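Local coordinates for peptide ABC transporter, peptide-binding protein (Thermus thermophilus, PDB 2D5W) that binds oligopeptides and probably delivers them to an ABC transporter for uptake across the membrane, at residues A[92-97]-A[207-212]; A[224-229]-A[245-250]; A[407-412]-A[420-425]; A[416-421]-A[465-470]. One frame throughout, in Å; residues are numbered along the deposited sequence.

Interaction 1 (A[92-97]-A[207-212]); sequences KWSDGR and MVYSGP
The backbones of W93 and S94 pass those of S210 and Y209 in nearly opposite directions, 158° apart, with the CA atoms of W93 and S210 4.7 Å from each other, yet neither segment is a regular strand. S94 grips the main chain of Y209 twice. Its OG accepts a nearly straight hydrogen bond from Y209 N (2.8 Å, 163° at the hydrogen), and its backbone N gives a weak, bent one to Y209 O (2.7 Å). Serine suits this place because its short hydroxyl, turned back between its own N and carbonyl carbon (chi1 57°), reaches a peptide N-H directly. S94 begins the bend of a type I beta turn from W93 to G96, and D95 OD1 adds an Asx turn by accepting from R97 N. Through the two S94 bonds this turn fastens the loop after strand 78-86 to the loop that leads into strand 213-219, an outermost strand of the mixed sheet in this solute-binding protein. The six-membered side of the W93 indole packs beside this pair of bonds, its CE3 lying 3.7 Å from V208 CG2 and its CZ3 3.7 Å from S210 CB, while NE1 bonds D103. V208 forks between two partners, for its other methyl, CG1, packs 3.5 Å from D95 OD2, an oxygen whose hydrogen bond goes to H160. At the far end, water 1 donates to both K92 O and S210 O.

Interaction 2 (A[224-229]-A[245-250]); sequences IEMERN and QKVVYR
M226 CG stands anti to its carbonyl carbon (chi1 -55°), and a bend at chi3 (-84°) swings CE toward V247 and Y249. Strands 223-228 and 246-251 are antiparallel neighbours in a mixed sheet, where I224 with Y249 and M226 with V247 form hydrogen-bonded pairs. On the face that carries these four residues, the flexible thioether chain lays CE 3.7 Å from V247 CG1 and at the edge of the Y249 ring, 3.8 Å from CD2; helix 31-40 packs against the same face. On the other face E225 and V248 lie side by side, E225 CG 4.1 Å from V248 CG2, while the carboxylate forms a salt bridge with R217. Branched V248 suits an extended strand and shields the aliphatic part of E225; an alanine here would probably open a gap beside E225 CG, leaving that stem freer to turn. At the strand end R228 N donates to Q245 O at 2.9 Å. The bend of Q245 at chi2 turns CD back toward R228; NE2 bonds Y243 O, and OE1 lies 3.5 Å from R228 CB.

Interaction 3 (A[407-412]-A[420-425]); sequences IEYVTT and RTQQFF
Q422 lays its CG over one face of the Y409 ring, a CH-pi contact 3.7 Å from the ring centroid and 15° off the normal. The chain is extended beyond CG, with CD anti to CA (chi2 179°), and it carries the amide across the ring toward the strand. There the amide plane stands almost upright on the ring, 85° from it, with NE2 3.5 Å from Y409 CD2 and 3.2 Å from Y409 O. Glutamine suits the place because its methylene can lie on an aromatic face while its polar end still finds a partner: OE1 accepts from N440 ND2. The methyl of T411 closes in from the strand side, CG2 3.6 Å from Q422 CD, whereas T411 OG1 bonds the backbone oxygen of E465. These residues join the first strand and the helix of a beta-alpha-beta unit made of strand 401-410, helix 416-431 and strand 435-438. Helix residues 420-425 run nearly against strand residues 407-410, their axes 10.4 Å apart at closest. Y409 spans that gap well: CG is anti to the backbone N, and the long side chain puts its hydroxyl among helix side chains. Y409 OH meets the edge of the F425 ring in plane, 3.6 Å from F425 CD1. The methyl of T421 is also near, with T421 CG2 4.0 Å from Y409 OH. The hydroxyl's hydrogen bond goes to E465 OE1, on the neighbouring strand.

Interaction 4 (A[416-421]-A[465-470]); sequences VVRERT and EFAWVS
R418 leaves CB and runs extended from CG to NE, past E465 toward the peptide-binding site, where W468 and V469 pair with the bound peptide in an antiparallel beta ladder. CG lies 3.9 Å from E465 OE2. CD passes T411, and NE makes a salt bridge with E304, while E465 OE2 stays 4.4 Å away, a nearby opposite charge beyond salt-bridge range. CZ and NH2 then reach F466, whose CA sits over one face of the guanidinium, and A467 CB meets its edge in plane. NH1 bonds T412 OG1; NH2 forms a salt bridge with the backbone of the bound peptide. Arginine suits this path, being long enough to carry a charge from helix to ligand. T421 OG1 donates to V417 O and accepts from water 2 at 2.7 Å, which also donates to E465 OE2 at 2.8 Å. An alanine in place of T421 would probably leave that water with one anchor fewer and V417 O without its hydroxyl donor. T421 CG2 lies 3.7 Å from E465 OE1, the oxygen held by Y409 OH.

From the N terminus, interaction 1 comes first and closes a long loop, its segments 110 residues apart, by tying the turn after strand 78-86 to the approach to strand 213-219. Interaction 2 follows in series as a short closure between adjoining strands of the sheet edged by strand 213-219; the two touch where N229 bonds G211 and P212. Much further along, and on the opposite side of the chain's centre from interaction 1, interaction 3 closes a short strand-to-helix connection. Interaction 4 starts on the same helix before interaction 3 ends, so their spans overlap, and it runs on to strand 463-469. That strand neighbours 401-410, so both contacts seat helix 416-431 on one sheet.

Interaction 1 (A[92-97]-A[207-212])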
loop_
_atom_site.group_PDB
_atom_site.type_symbol
_atom_site.label_atom_id
_atom_site.label_comp_id
_atom_site.label_asym_id
_atom_site.label_seq_id
_atom_site.Cartn_x
_atom_site.Cartn_y
_atom_site.Cartn_z
ATOM N N LYS A 92 4.606 -0.412 26.479
ATOM C CA LYS A 92 4.874 0.985 26.800
ATOM C C LYS A 92 5.370 1.841 25.647
ATOM O O LYS A 92 6.047 1.360 24.736
ATOM C CB LYS A 92 5.915 1.076 27.925
ATOM C CG LYS A 92 5.499 0.438 29.237
ATOM C CD LYS A 92 6.540 0.678 30.324
ATOM C CE LYS A 92 6.191 -0.090 31.588
ATOM N NZ LYS A 92 4.800 0.186 32.037
ATOM N N TRP A 93 5.031 3.124 25.707
ATOM C CA TRP A 93 5.487 4.082 24.714
ATOM C C TRP A 93 6.956 4.374 25.026
ATOM O O TRP A 93 7.429 4.124 26.146
ATOM C CB TRP A 93 4.669 5.373 24.796
ATOM C CG TRP A 93 3.219 5.207 24.432
ATOM C CD1 TRP A 93 2.152 5.181 25.288
ATOM C CD2 TRP A 93 2.679 5.045 23.114
ATOM N NE1 TRP A 93 0.982 5.016 24.583
ATOM C CE2 TRP A 93 1.276 4.926 23.246
ATOM C CE3 TRP A 93 3.245 4.986 21.832
ATOM C CZ2 TRP A 93 0.430 4.752 22.144
ATOM C CZ3 TRP A 93 2.402 4.812 20.735
ATOM C CH2 TRP A 93 1.010 4.698 20.901
ATOM N N SER A 94 7.673 4.916 24.046
ATOM C CA SER A 94 9.092 5.212 24.210
ATOM C C SER A 94 9.406 6.258 25.279
ATOM O O SER A 94 10.560 6.384 25.691
ATOM C CB SER A 94 9.700 5.635 22.869
ATOM O OG SER A 94 9.017 6.746 22.326
ATOM N N ASP A 95 8.400 7.004 25.727
ATOM C CA ASP A 95 8.619 8.001 26.772
ATOM C C ASP A 95 8.345 7.409 28.153
ATOM O O ASP A 95 8.391 8.117 29.162
ATOM C CB ASP A 95 7.746 9.246 26.548
ATOM C CG ASP A 95 6.257 8.944 26.571
ATOM O OD1 ASP A 95 5.875 7.766 26.736
ATOM O OD2 ASP A 95 5.466 9.904 26.418
ATOM N N GLY A 96 8.060 6.110 28.192
ATOM C CA GLY A 96 7.803 5.446 29.457
ATOM C C GLY A 96 6.346 5.315 29.863
ATOM O O GLY A 96 6.034 4.575 30.799
ATOM N N ARG A 97 5.453 6.029 29.185
ATOM C CA ARG A 97 4.031 5.962 29.510
ATOM C C ARG A 97 3.435 4.631 29.057
ATOM O O ARG A 97 3.856 4.057 28.052
ATOM C CB ARG A 97 3.280 7.125 28.853
ATOM C CG ARG A 97 3.792 8.500 29.270
ATOM C CD ARG A 97 3.601 8.739 30.763
ATOM N NE ARG A 97 2.202 8.978 31.106
ATOM C CZ ARG A 97 1.525 10.070 30.761
ATOM N NH1 ARG A 97 0.254 10.207 31.113
ATOM N NH2 ARG A 97 2.123 11.032 30.070
ATOM N N MET A 207 6.401 13.118 18.452
ATOM C CA MET A 207 5.771 11.819 18.662
ATOM C C MET A 207 6.530 10.901 19.608
ATOM O O MET A 207 7.682 11.160 19.966
ATOM C CB MET A 207 5.602 11.098 17.317
ATOM C CG MET A 207 4.443 11.593 16.465
ATOM S SD MET A 207 2.831 11.250 17.222
ATOM C CE MET A 207 2.647 9.488 16.848
ATOM N N VAL A 208 5.845 9.837 20.028
ATOM C CA VAL A 208 6.440 8.796 20.855
ATOM C C VAL A 208 6.203 7.506 20.078
ATOM O O VAL A 208 5.339 7.461 19.191
ATOM C CB VAL A 208 5.846 8.719 22.277
ATOM C CG1 VAL A 208 6.218 9.986 23.048
ATOM C CG2 VAL A 208 4.349 8.518 22.224
ATOM N N TYR A 209 6.950 6.464 20.427
ATOM C CA TYR A 209 6.942 5.216 19.680
ATOM C C TYR A 209 6.670 3.965 20.499
ATOM O O TYR A 209 7.097 3.863 21.641
ATOM C CB TYR A 209 8.297 5.138 18.973
ATOM C CG TYR A 209 8.569 6.411 18.194
ATOM C CD1 TYR A 209 8.037 6.584 16.918
ATOM C CD2 TYR A 209 9.242 7.492 18.774
ATOM C CE1 TYR A 209 8.153 7.785 16.241
ATOM C CE2 TYR A 209 9.361 8.713 18.098
ATOM C CZ TYR A 209 8.808 8.847 16.829
ATOM O OH TYR A 209 8.885 10.037 16.141
ATOM N N SER A 210 5.976 3.005 19.896
ATOM C CA SER A 210 5.615 1.765 20.582
ATOM C C SER A 210 6.352 0.531 20.080
ATOM O O SER A 210 6.189 -0.554 20.636
ATOM C CB SER A 210 4.123 1.517 20.420
ATOM O OG SER A 210 3.820 1.378 19.040
ATOM N N GLY A 211 7.139 0.691 19.020
ATOM C CA GLY A 211 7.855 -0.435 18.451
ATOM C C GLY A 211 9.209 -0.711 19.069
ATOM O O GLY A 211 9.595 -0.066 20.039
ATOM N N PRO A 212 9.956 -1.679 18.524
ATOM C CA PRO A 212 11.279 -2.013 19.055
ATOM C C PRO A 212 12.305 -0.891 18.897
ATOM O O PRO A 212 13.360 -0.923 19.526
ATOM C CB PRO A 212 11.651 -3.285 18.288
ATOM C CG PRO A 212 10.888 -3.161 17.013
ATOM C CD PRO A 212 9.560 -2.615 17.458
HETATM O O HOH W 1 5.895 -1.147 23.527
#

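Interaction 2 (A[224-229]-A[245-250])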
loop_
_atom_site.group_PDB
_atom_site.type_symbol
_atom_site.label_atom_id
_atom_site.label_comp_id
_atom_site.label_asym_id
_atom_site.label_seq_id
_atom_site.Cartn_x
_atom_site.Cartn_y
_atom_site.Cartn_z
ATOM N N ILE A 224 16.473 8.222 7.564
ATOM C CA ILE A 224 15.674 8.178 8.782
ATOM C C ILE A 224 16.480 7.276 9.717
ATOM O O ILE A 224 16.745 6.109 9.404
ATOM C CB ILE A 224 14.260 7.603 8.540
ATOM C CG1 ILE A 224 13.386 8.675 7.877
ATOM C CG2 ILE A 224 13.639 7.145 9.860
ATOM C CD1 ILE A 224 12.036 8.183 7.404
ATOM N N GLU A 225 16.899 7.834 10.847
ATOM C CA GLU A 225 17.702 7.101 11.814
ATOM C C GLU A 225 16.878 6.784 13.048
ATOM O O GLU A 225 16.226 7.663 13.612
ATOM C CB GLU A 225 18.923 7.932 12.211
ATOM C CG GLU A 225 19.689 8.514 11.032
ATOM C CD GLU A 225 20.903 9.316 11.465
ATOM O OE1 GLU A 225 21.476 10.031 10.616
ATOM O OE2 GLU A 225 21.287 9.228 12.649
ATOM N N MET A 226 16.929 5.527 13.468
ATOM C CA MET A 226 16.179 5.054 14.624
ATOM C C MET A 226 17.128 4.355 15.593
ATOM O O MET A 226 18.184 3.858 15.199
ATOM C CB MET A 226 15.089 4.080 14.158
ATOM C CG MET A 226 14.169 4.671 13.087
ATOM S SD MET A 226 12.947 3.531 12.405
ATOM C CE MET A 226 13.925 2.707 11.150
ATOM N N GLU A 227 16.754 4.331 16.867
ATOM C CA GLU A 227 17.566 3.677 17.881
ATOM C C GLU A 227 16.668 2.769 18.714
ATOM O O GLU A 227 15.451 2.957 18.758
ATOM C CB GLU A 227 18.258 4.714 18.770
ATOM C CG GLU A 227 17.311 5.603 19.546
ATOM C CD GLU A 227 18.038 6.526 20.500
ATOM O OE1 GLU A 227 18.825 6.022 21.330
ATOM O OE2 GLU A 227 17.821 7.752 20.428
ATOM N N ARG A 228 17.269 1.791 19.379
ATOM C CA ARG A 228 16.503 0.847 20.181
ATOM C C ARG A 228 15.586 1.524 21.196
ATOM O O ARG A 228 15.975 2.478 21.866
ATOM C CB ARG A 228 17.449 -0.100 20.923
ATOM C CG ARG A 228 16.796 -1.394 21.384
ATOM C CD ARG A 228 16.876 -2.434 20.287
ATOM N NE ARG A 228 16.110 -3.638 20.585
ATOM C CZ ARG A 228 16.169 -4.749 19.860
ATOM N NH1 ARG A 228 15.433 -5.800 20.190
ATOM N NH2 ARG A 228 16.979 -4.813 18.812
ATOM N N ASN A 229 14.360 1.020 21.293
ATOM C CA ASN A 229 13.382 1.526 22.253
ATOM C C ASN A 229 13.389 0.525 23.407
ATOM O O ASN A 229 12.811 -0.555 23.304
ATOM C CB ASN A 229 11.993 1.595 21.609
ATOM C CG ASN A 229 10.902 1.960 22.603
ATOM O OD1 ASN A 229 11.179 2.385 23.722
ATOM N ND2 ASN A 229 9.650 1.801 22.187
ATOM N N GLN A 245 21.110 -2.176 17.485
ATOM C CA GLN A 245 20.746 -1.066 18.357
ATOM C C GLN A 245 20.399 0.207 17.604
ATOM O O GLN A 245 19.863 1.153 18.184
ATOM C CB GLN A 245 21.890 -0.788 19.335
ATOM C CG GLN A 245 22.242 -1.972 20.231
ATOM C CD GLN A 245 21.069 -2.437 21.073
ATOM O OE1 GLN A 245 20.458 -1.649 21.798
ATOM N NE2 GLN A 245 20.747 -3.721 20.983
ATOM N N LYS A 246 20.720 0.226 16.317
ATOM C CA LYS A 246 20.439 1.370 15.464
ATOM C C LYS A 246 20.020 0.856 14.099
ATOM O O LYS A 246 20.588 -0.115 13.597
ATOM C CB LYS A 246 21.684 2.247 15.301
ATOM C CG LYS A 246 22.108 2.993 16.552
ATOM C CD LYS A 246 23.262 3.938 16.250
ATOM C CE LYS A 246 23.670 4.733 17.480
ATOM N NZ LYS A 246 24.801 5.658 17.186
ATOM N N VAL A 247 19.014 1.500 13.517
ATOM C CA VAL A 247 18.523 1.151 12.188
ATOM C C VAL A 247 18.453 2.449 11.404
ATOM O O VAL A 247 17.846 3.425 11.855
ATOM C CB VAL A 247 17.109 0.533 12.221
ATOM C CG1 VAL A 247 16.629 0.260 10.797
ATOM C CG2 VAL A 247 17.113 -0.752 13.037
ATOM N N VAL A 248 19.084 2.468 10.239
ATOM C CA VAL A 248 19.080 3.653 9.404
ATOM C C VAL A 248 18.599 3.331 8.001
ATOM O O VAL A 248 19.129 2.430 7.345
ATOM C CB VAL A 248 20.495 4.271 9.282
ATOM C CG1 VAL A 248 20.467 5.469 8.336
ATOM C CG2 VAL A 248 21.004 4.685 10.649
ATOM N N TYR A 249 17.571 4.045 7.560
ATOM C CA TYR A 249 17.065 3.895 6.204
ATOM C C TYR A 249 17.753 4.981 5.387
ATOM O O TYR A 249 17.736 6.154 5.767
ATOM C CB TYR A 249 15.555 4.117 6.153
ATOM C CG TYR A 249 14.738 2.851 6.212
ATOM C CD1 TYR A 249 14.177 2.305 5.054
ATOM C CD2 TYR A 249 14.519 2.196 7.424
ATOM C CE1 TYR A 249 13.420 1.142 5.103
ATOM C CE2 TYR A 249 13.766 1.033 7.481
ATOM C CZ TYR A 249 13.219 0.510 6.322
ATOM O OH TYR A 249 12.469 -0.640 6.398
ATOM N N ARG A 250 18.384 4.583 4.287
ATOM C CA ARG A 250 19.054 5.511 3.384
ATOM C C ARG A 250 18.214 5.563 2.119
ATOM O O ARG A 250 17.866 4.526 1.554
ATOM C CB ARG A 250 20.465 5.027 3.051
ATOM C CG ARG A 250 21.492 5.312 4.131
ATOM C CD ARG A 250 22.871 4.859 3.687
ATOM N NE ARG A 250 23.268 5.471 2.422
ATOM C CZ ARG A 250 24.329 5.099 1.713
ATOM N NH1 ARG A 250 24.616 5.709 0.571
ATOM N NH2 ARG A 250 25.100 4.109 2.145
#

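Interaction 3 (A[407-412]-A[420-425])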
loop_
_atom_site.group_PDB
_atom_site.type_symbol
_atom_site.label_atom_id
_atom_site.label_comp_id
_atom_site.label_asym_id
_atom_site.label_seq_id
_atom_site.Cartn_x
_atom_site.Cartn_y
_atom_site.Cartn_z
ATOM N N ILE A 407 -1.876 12.101 -24.155
ATOM C CA ILE A 407 -2.292 11.717 -22.818
ATOM C C ILE A 407 -1.161 11.814 -21.803
ATOM O O ILE A 407 -0.020 11.449 -22.089
ATOM C CB ILE A 407 -2.868 10.274 -22.862
ATOM C CG1 ILE A 407 -3.498 9.901 -21.522
ATOM C CG2 ILE A 407 -1.776 9.284 -23.258
ATOM C CD1 ILE A 407 -4.285 8.607 -21.569
ATOM N N GLU A 408 -1.479 12.327 -20.620
ATOM C CA GLU A 408 -0.491 12.454 -19.559
ATOM C C GLU A 408 -0.138 11.055 -19.063
ATOM O O GLU A 408 -1.008 10.192 -18.962
ATOM C CB GLU A 408 -1.056 13.286 -18.402
ATOM C CG GLU A 408 -0.043 13.545 -17.292
ATOM C CD GLU A 408 -0.627 14.293 -16.106
ATOM O OE1 GLU A 408 -0.128 15.393 -15.795
ATOM O OE2 GLU A 408 -1.576 13.781 -15.476
ATOM N N TYR A 409 1.138 10.830 -18.765
ATOM C CA TYR A 409 1.602 9.530 -18.276
ATOM C C TYR A 409 2.523 9.815 -17.096
ATOM O O TYR A 409 3.667 10.255 -17.260
ATOM C CB TYR A 409 2.337 8.796 -19.402
ATOM C CG TYR A 409 2.625 7.317 -19.201
ATOM C CD1 TYR A 409 2.997 6.532 -20.291
ATOM C CD2 TYR A 409 2.579 6.712 -17.942
ATOM C CE1 TYR A 409 3.319 5.190 -20.144
ATOM C CE2 TYR A 409 2.906 5.355 -17.783
ATOM C CZ TYR A 409 3.275 4.605 -18.894
ATOM O OH TYR A 409 3.616 3.273 -18.785
ATOM N N VAL A 410 1.989 9.577 -15.905
ATOM C CA VAL A 410 2.690 9.819 -14.656
ATOM C C VAL A 410 3.220 8.555 -14.003
ATOM O O VAL A 410 2.558 7.525 -14.003
ATOM C CB VAL A 410 1.739 10.470 -13.614
ATOM C CG1 VAL A 410 2.461 10.677 -12.291
ATOM C CG2 VAL A 410 1.193 11.776 -14.148
ATOM N N THR A 411 4.432 8.633 -13.470
ATOM C CA THR A 411 4.976 7.529 -12.699
ATOM C C THR A 411 6.035 8.101 -11.767
ATOM O O THR A 411 6.276 9.312 -11.753
ATOM C CB THR A 411 5.553 6.373 -13.564
ATOM O OG1 THR A 411 5.673 5.203 -12.740
ATOM C CG2 THR A 411 6.921 6.719 -14.137
ATOM N N THR A 412 6.638 7.229 -10.970
ATOM C CA THR A 412 7.658 7.621 -10.009
ATOM C C THR A 412 8.997 7.913 -10.672
ATOM O O THR A 412 9.662 7.003 -11.182
ATOM C CB THR A 412 7.873 6.511 -8.970
ATOM O OG1 THR A 412 8.146 5.281 -9.653
ATOM C CG2 THR A 412 6.641 6.326 -8.097
ATOM N N ARG A 420 11.890 3.311 -18.399
ATOM C CA ARG A 420 12.116 2.527 -19.609
ATOM C C ARG A 420 10.773 2.029 -20.155
ATOM O O ARG A 420 10.553 1.990 -21.369
ATOM C CB ARG A 420 13.028 1.335 -19.303
ATOM C CG ARG A 420 14.495 1.713 -19.077
ATOM C CD ARG A 420 15.271 0.563 -18.443
ATOM N NE ARG A 420 15.115 -0.670 -19.207
ATOM C CZ ARG A 420 15.164 -1.891 -18.683
ATOM N NH1 ARG A 420 15.004 -2.951 -19.462
ATOM N NH2 ARG A 420 15.361 -2.055 -17.382
ATOM N N THR A 421 9.874 1.652 -19.251
ATOM C CA THR A 421 8.551 1.170 -19.639
ATOM C C THR A 421 7.779 2.249 -20.396
ATOM O O THR A 421 7.170 1.978 -21.434
ATOM C CB THR A 421 7.744 0.735 -18.398
ATOM O OG1 THR A 421 8.387 -0.394 -17.797
ATOM C CG2 THR A 421 6.320 0.350 -18.778
ATOM N N GLN A 422 7.813 3.476 -19.885
ATOM C CA GLN A 422 7.115 4.574 -20.540
ATOM C C GLN A 422 7.607 4.743 -21.973
ATOM O O GLN A 422 6.805 4.900 -22.892
ATOM C CB GLN A 422 7.318 5.879 -19.768
ATOM C CG GLN A 422 6.624 5.924 -18.416
ATOM C CD GLN A 422 6.887 7.226 -17.683
ATOM O OE1 GLN A 422 8.035 7.645 -17.542
ATOM N NE2 GLN A 422 5.825 7.873 -17.215
ATOM N N GLN A 423 8.926 4.707 -22.156
ATOM C CA GLN A 423 9.549 4.851 -23.473
ATOM C C GLN A 423 9.173 3.707 -24.405
ATOM O O GLN A 423 8.906 3.905 -25.594
ATOM C CB GLN A 423 11.076 4.867 -23.344
ATOM C CG GLN A 423 11.664 6.123 -22.755
ATOM C CD GLN A 423 13.178 6.059 -22.673
ATOM O OE1 GLN A 423 13.835 7.071 -22.454
ATOM N NE2 GLN A 423 13.736 4.857 -22.831
ATOM N N PHE A 424 9.191 2.501 -23.855
ATOM C CA PHE A 424 8.872 1.293 -24.597
ATOM C C PHE A 424 7.439 1.368 -25.132
ATOM O O PHE A 424 7.194 1.169 -26.325
ATOM C CB PHE A 424 9.047 0.093 -23.662
ATOM C CG PHE A 424 8.856 -1.238 -24.320
ATOM C CD1 PHE A 424 9.936 -1.916 -24.879
ATOM C CD2 PHE A 424 7.600 -1.834 -24.358
ATOM C CE1 PHE A 424 9.766 -3.170 -25.463
ATOM C CE2 PHE A 424 7.419 -3.088 -24.940
ATOM C CZ PHE A 424 8.504 -3.758 -25.493
ATOM N N PHE A 425 6.490 1.657 -24.246
ATOM C CA PHE A 425 5.089 1.759 -24.642
ATOM C C PHE A 425 4.837 2.954 -25.564
ATOM O O PHE A 425 4.054 2.862 -26.511
ATOM C CB PHE A 425 4.193 1.893 -23.404
ATOM C CG PHE A 425 4.051 0.625 -22.595
ATOM C CD1 PHE A 425 3.675 0.701 -21.256
ATOM C CD2 PHE A 425 4.245 -0.634 -23.163
ATOM C CE1 PHE A 425 3.496 -0.445 -20.495
ATOM C CE2 PHE A 425 4.067 -1.793 -22.399
ATOM C CZ PHE A 425 3.689 -1.694 -21.063
#

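Interaction 4 (A[416-421]-A[465-470])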
loop_
_atom_site.group_PDB
_atom_site.type_symbol
_atom_site.label_atom_id
_atom_site.label_comp_id
_atom_site.label_asym_id
_atom_site.label_seq_id
_atom_site.Cartn_x
_atom_site.Cartn_y
_atom_site.Cartn_z
ATOM N N VAL A 416 14.036 3.548 -12.713
ATOM C CA VAL A 416 14.488 3.298 -14.068
ATOM C C VAL A 416 13.678 2.319 -14.902
ATOM O O VAL A 416 13.417 2.594 -16.074
ATOM C CB VAL A 416 15.981 2.902 -14.071
ATOM C CG1 VAL A 416 16.459 2.652 -15.497
ATOM C CG2 VAL A 416 16.803 4.021 -13.437
ATOM N N VAL A 417 13.247 1.203 -14.328
ATOM C CA VAL A 417 12.484 0.264 -15.138
ATOM C C VAL A 417 11.160 0.890 -15.593
ATOM O O VAL A 417 10.682 0.606 -16.694
ATOM C CB VAL A 417 12.249 -1.086 -14.399
ATOM C CG1 VAL A 417 11.136 -0.962 -13.376
ATOM C CG2 VAL A 417 11.950 -2.180 -15.419
ATOM N N ARG A 418 10.572 1.753 -14.768
ATOM C CA ARG A 418 9.333 2.424 -15.149
ATOM C C ARG A 418 9.597 3.493 -16.209
ATOM O O ARG A 418 8.778 3.701 -17.106
ATOM C CB ARG A 418 8.667 3.044 -13.921
ATOM C CG ARG A 418 7.938 2.024 -13.077
ATOM C CD ARG A 418 7.460 2.612 -11.775
ATOM N NE ARG A 418 6.645 1.654 -11.040
ATOM C CZ ARG A 418 6.295 1.792 -9.766
ATOM N NH1 ARG A 418 6.692 2.855 -9.076
ATOM N NH2 ARG A 418 5.551 0.861 -9.187
ATOM N N GLU A 419 10.730 4.182 -16.105
ATOM C CA GLU A 419 11.068 5.197 -17.092
ATOM C C GLU A 419 11.289 4.497 -18.436
ATOM O O GLU A 419 10.896 5.011 -19.486
ATOM C CB GLU A 419 12.304 5.980 -16.624
ATOM C CG GLU A 419 11.998 6.791 -15.356
ATOM C CD GLU A 419 13.205 7.449 -14.711
ATOM O OE1 GLU A 419 14.288 6.830 -14.681
ATOM O OE2 GLU A 419 13.058 8.584 -14.203
ATOM N N ARG A 420 11.890 3.311 -18.399
ATOM C CA ARG A 420 12.116 2.527 -19.609
ATOM C C ARG A 420 10.773 2.029 -20.155
ATOM O O ARG A 420 10.553 1.990 -21.369
ATOM C CB ARG A 420 13.028 1.335 -19.303
ATOM C CG ARG A 420 14.495 1.713 -19.077
ATOM C CD ARG A 420 15.271 0.563 -18.443
ATOM N NE ARG A 420 15.115 -0.670 -19.207
ATOM C CZ ARG A 420 15.164 -1.891 -18.683
ATOM N NH1 ARG A 420 15.004 -2.951 -19.462
ATOM N NH2 ARG A 420 15.361 -2.055 -17.382
ATOM N N THR A 421 9.874 1.652 -19.251
ATOM C CA THR A 421 8.551 1.170 -19.639
ATOM C C THR A 421 7.779 2.249 -20.396
ATOM O O THR A 421 7.170 1.978 -21.434
ATOM C CB THR A 421 7.744 0.735 -18.398
ATOM O OG1 THR A 421 8.387 -0.394 -17.797
ATOM C CG2 THR A 421 6.320 0.350 -18.778
ATOM N N GLU A 465 1.017 5.205 -13.649
ATOM C CA GLU A 465 1.561 3.876 -13.403
ATOM C C GLU A 465 2.279 3.736 -12.074
ATOM O O GLU A 465 3.129 4.552 -11.719
ATOM C CB GLU A 465 2.548 3.450 -14.497
ATOM C CG GLU A 465 3.126 2.053 -14.215
ATOM C CD GLU A 465 4.119 1.551 -15.250
ATOM O OE1 GLU A 465 4.155 2.086 -16.379
ATOM O OE2 GLU A 465 4.860 0.593 -14.932
ATOM N N PHE A 466 1.924 2.685 -11.349
ATOM C CA PHE A 466 2.559 2.360 -10.083
ATOM C C PHE A 466 2.081 0.967 -9.704
ATOM O O PHE A 466 1.443 0.282 -10.511
ATOM C CB PHE A 466 2.236 3.406 -8.993
ATOM C CG PHE A 466 0.785 3.473 -8.592
ATOM C CD1 PHE A 466 0.326 2.807 -7.456
ATOM C CD2 PHE A 466 -0.123 4.226 -9.334
ATOM C CE1 PHE A 466 -1.011 2.892 -7.067
ATOM C CE2 PHE A 466 -1.466 4.316 -8.953
ATOM C CZ PHE A 466 -1.908 3.647 -7.816
ATOM N N ALA A 467 2.412 0.523 -8.500
ATOM C CA ALA A 467 1.988 -0.793 -8.058
ATOM C C ALA A 467 1.260 -0.729 -6.733
ATOM O O ALA A 467 1.618 0.053 -5.851
ATOM C CB ALA A 467 3.194 -1.722 -7.925
ATOM N N TRP A 468 0.210 -1.534 -6.609
ATOM C CA TRP A 468 -0.513 -1.645 -5.350
ATOM C C TRP A 468 0.059 -2.879 -4.667
ATOM O O TRP A 468 0.214 -3.925 -5.303
ATOM C CB TRP A 468 -2.010 -1.894 -5.554
ATOM C CG TRP A 468 -2.817 -0.718 -5.970
ATOM C CD1 TRP A 468 -3.497 -0.577 -7.139
ATOM C CD2 TRP A 468 -3.081 0.465 -5.205
ATOM N NE1 TRP A 468 -4.173 0.616 -7.156
ATOM C CE2 TRP A 468 -3.936 1.278 -5.981
ATOM C CE3 TRP A 468 -2.683 0.917 -3.938
ATOM C CZ2 TRP A 468 -4.401 2.518 -5.534
ATOM C CZ3 TRP A 468 -3.148 2.155 -3.493
ATOM C CH2 TRP A 468 -3.998 2.939 -4.292
ATOM N N VAL A 469 0.381 -2.749 -3.387
ATOM C CA VAL A 469 0.876 -3.865 -2.590
ATOM C C VAL A 469 -0.310 -4.197 -1.691
ATOM O O VAL A 469 -0.770 -3.350 -0.923
ATOM C CB VAL A 469 2.073 -3.464 -1.709
ATOM C CG1 VAL A 469 2.564 -4.672 -0.919
ATOM C CG2 VAL A 469 3.186 -2.901 -2.573
ATOM N N SER A 470 -0.812 -5.419 -1.795
ATOM C CA SER A 470 -1.981 -5.816 -1.019
ATOM C C SER A 470 -1.729 -6.837 0.075
ATOM O O SER A 470 -0.754 -7.589 0.040
ATOM C CB SER A 470 -3.054 -6.381 -1.955
ATOM O OG SER A 470 -3.445 -5.442 -2.940
HETATM O O HOH W 2 6.991 -1.112 -15.594
#